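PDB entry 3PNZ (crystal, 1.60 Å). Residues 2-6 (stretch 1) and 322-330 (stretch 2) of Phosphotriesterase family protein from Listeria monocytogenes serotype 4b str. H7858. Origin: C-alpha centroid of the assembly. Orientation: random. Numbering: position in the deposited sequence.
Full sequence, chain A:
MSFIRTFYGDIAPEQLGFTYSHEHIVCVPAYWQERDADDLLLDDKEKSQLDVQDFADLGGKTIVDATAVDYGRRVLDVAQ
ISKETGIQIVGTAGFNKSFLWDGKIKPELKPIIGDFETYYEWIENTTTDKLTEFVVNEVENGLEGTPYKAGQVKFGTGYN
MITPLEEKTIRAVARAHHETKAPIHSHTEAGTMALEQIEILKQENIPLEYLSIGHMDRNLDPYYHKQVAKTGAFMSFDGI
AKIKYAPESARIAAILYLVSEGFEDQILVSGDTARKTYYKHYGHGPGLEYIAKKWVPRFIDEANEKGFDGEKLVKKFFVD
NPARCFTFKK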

# COMPACT_ATOMS: atom_id res chain seq x y z
N SER A 2 18.68 -2.90 -11.23
CA SER A 2 17.35 -2.42 -10.84
C SER A 2 17.39 -1.72 -9.49
O SER A 2 18.43 -1.67 -8.84
N PHE A 3 16.25 -1.17 -9.07
CA PHE A 3 16.24 -0.30 -7.90
C PHE A 3 14.85 -0.19 -7.30
O PHE A 3 13.87 -0.54 -7.94
N ILE A 4 14.79 0.32 -6.07
CA ILE A 4 13.53 0.74 -5.45
C ILE A 4 13.53 2.26 -5.34
O ILE A 4 14.53 2.87 -4.91
N ARG A 5 12.42 2.89 -5.73
CA ARG A 5 12.33 4.34 -5.76
C ARG A 5 11.74 4.88 -4.47
O ARG A 5 10.56 4.68 -4.17
N THR A 6 12.59 5.55 -3.69
CA THR A 6 12.16 6.16 -2.43
C THR A 6 12.11 7.68 -2.58
O THR A 6 12.59 8.23 -3.57
N PRO A 322 9.56 -7.97 0.16
CA PRO A 322 9.47 -6.56 -0.27
C PRO A 322 10.61 -6.15 -1.22
O PRO A 322 10.39 -5.35 -2.12
N ALA A 323 11.80 -6.69 -1.01
CA ALA A 323 12.91 -6.36 -1.92
C ALA A 323 12.65 -6.87 -3.33
O ALA A 323 13.08 -6.24 -4.31
N ARG A 324 11.96 -7.99 -3.46
CA ARG A 324 11.59 -8.50 -4.77
C ARG A 324 10.41 -7.73 -5.37
O ARG A 324 10.40 -7.39 -6.56
N CYS A 325 9.42 -7.43 -4.53
CA CYS A 325 8.19 -6.81 -5.01
C CYS A 325 8.37 -5.36 -5.45
O CYS A 325 7.89 -4.96 -6.51
N PHE A 326 9.09 -4.57 -4.66
CA PHE A 326 9.10 -3.13 -4.87
C PHE A 326 10.20 -2.61 -5.80
O PHE A 326 10.31 -1.40 -6.01
N THR A 327 10.98 -3.51 -6.39
CA THR A 327 11.95 -3.10 -7.39
C THR A 327 11.25 -2.75 -8.69
O THR A 327 10.27 -3.41 -9.07
N PHE A 328 11.72 -1.72 -9.37
CA PHE A 328 11.24 -1.41 -10.72
C PHE A 328 11.57 -2.57 -11.65
O PHE A 328 12.56 -3.29 -11.45
N LYS A 329 10.76 -2.75 -12.69
CA LYS A 329 10.90 -3.94 -13.52
C LYS A 329 11.73 -3.66 -14.77
O LYS A 329 11.23 -3.73 -15.90
N LYS A 330 13.00 -3.35 -14.56
CA LYS A 330 13.91 -3.08 -15.67
C LYS A 330 15.33 -3.43 -15.25
O LYS A 330 15.69 -3.30 -14.08
OXT LYS A 330 16.14 -3.87 -16.08

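A side chain's rotamer decides where its end lies, whatever the direction of its CA-to-CB bond, and the meeting of the two ends of this phosphotriesterase family protein is a compact example. The anchor is the hydrogen bond from Phe328 N to Phe3 O, 2.8 Å long and nearly straight at 162°. Phe328 points toward the first stretch, its chi1 of -90° lying at the edge of the m well. Phe3 starts away from its partner, yet chi1 p (59°) brings the ring back, so that the two rings form an offset stack with centroids 4.7 Å apart and planes inclined by 26°. The offset leaves Phe328 CB over the Phe3 face, 4.1 Å from the ring centroid. Arg5, extended through chi1 and chi2 (both t) before chi3 turns to m, sets CB 3.6 Å from Phe328 CE1 and lays its guanidinium with one face over Phe328 CZ; its side-chain nitrogens NE, NH1 and NH2 are hydrogen-bonded elsewhere in the structure. Ile4, with chi1 m and chi2 off-well at 126°, places CG1 4.2 Å from Phe326 CB and CD1 3.9 Å from Thr327 CG2. At the exposed margin, Ser2 (t) directs OG to within 2.5 Å of Phe328 O. Waters complete the join: one links Ser2 N to Lys330 O, another Arg5 N to Phe326 O.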

# COMPACT_ATOMS: atom_id res chain seq x y z
CB SER A 2 16.34 -3.57 -10.81
OG SER A 2 15.03 -3.04 -10.93
CB PHE A 3 16.70 1.11 -8.30
CG PHE A 3 15.84 1.74 -9.35
CD1 PHE A 3 14.71 2.48 -9.00
CD2 PHE A 3 16.15 1.60 -10.69
CE1 PHE A 3 13.91 3.06 -9.98
CE2 PHE A 3 15.35 2.18 -11.67
CZ PHE A 3 14.23 2.91 -11.30
CB ILE A 4 13.35 0.10 -4.05
CG1 ILE A 4 13.14 -1.41 -4.19
CG2 ILE A 4 12.17 0.73 -3.32
CD1 ILE A 4 14.08 -2.23 -3.37
CB ARG A 5 11.52 4.81 -6.98
CG ARG A 5 11.27 6.30 -7.03
CD ARG A 5 11.06 6.79 -8.46
NE ARG A 5 12.28 6.59 -9.25
CZ ARG A 5 12.37 6.79 -10.56
NH1 ARG A 5 11.32 7.22 -11.26
NH2 ARG A 5 13.52 6.55 -11.18
CB THR A 6 13.10 5.81 -1.25
OG1 THR A 6 14.31 6.56 -1.36
CG2 THR A 6 13.40 4.31 -1.19
CB PRO A 322 9.57 -5.78 1.04
CG PRO A 322 9.09 -6.73 2.09
CD PRO A 322 9.51 -8.11 1.62
CB ALA A 323 14.22 -6.92 -1.38
CB ARG A 324 11.28 -10.00 -4.71
CG ARG A 324 10.98 -10.63 -6.07
CD ARG A 324 11.00 -12.16 -6.06
NE ARG A 324 9.87 -12.76 -5.35
CZ ARG A 324 8.74 -13.17 -5.92
NH1 ARG A 324 8.56 -13.05 -7.23
NH2 ARG A 324 7.77 -13.70 -5.18
CB CYS A 325 7.10 -6.90 -3.93
SG CYS A 325 5.52 -6.12 -4.40
CB PHE A 326 9.10 -2.40 -3.52
CG PHE A 326 7.86 -2.67 -2.72
CD1 PHE A 326 6.63 -2.18 -3.14
CD2 PHE A 326 7.92 -3.47 -1.58
CE1 PHE A 326 5.47 -2.46 -2.42
CE2 PHE A 326 6.76 -3.74 -0.85
CZ PHE A 326 5.55 -3.23 -1.27
CB THR A 327 12.94 -4.20 -7.69
OG1 THR A 327 12.21 -5.36 -8.14
CG2 THR A 327 13.75 -4.55 -6.45
CB PHE A 328 11.86 -0.11 -11.23
CG PHE A 328 11.07 1.12 -10.89
CD1 PHE A 328 10.71 1.39 -9.57
CD2 PHE A 328 10.69 2.01 -11.87
CE1 PHE A 328 9.98 2.52 -9.26
CE2 PHE A 328 9.97 3.15 -11.57
CZ PHE A 328 9.62 3.40 -10.25
CB LYS A 329 9.51 -4.51 -13.88
CG LYS A 329 8.55 -4.59 -12.67
CD LYS A 329 9.16 -5.37 -11.49
CE LYS A 329 8.23 -5.30 -10.26
NZ LYS A 329 8.83 -5.92 -9.03
CB LYS A 330 13.83 -1.61 -16.08
CG LYS A 330 14.01 -0.65 -14.93
CD LYS A 330 14.16 0.78 -15.39
CE LYS A 330 13.01 1.21 -16.27
NZ LYS A 330 13.20 2.61 -16.75
O HOH W 1 18.65 -3.31 -14.04
O HOH W 2 10.01 1.30 -6.09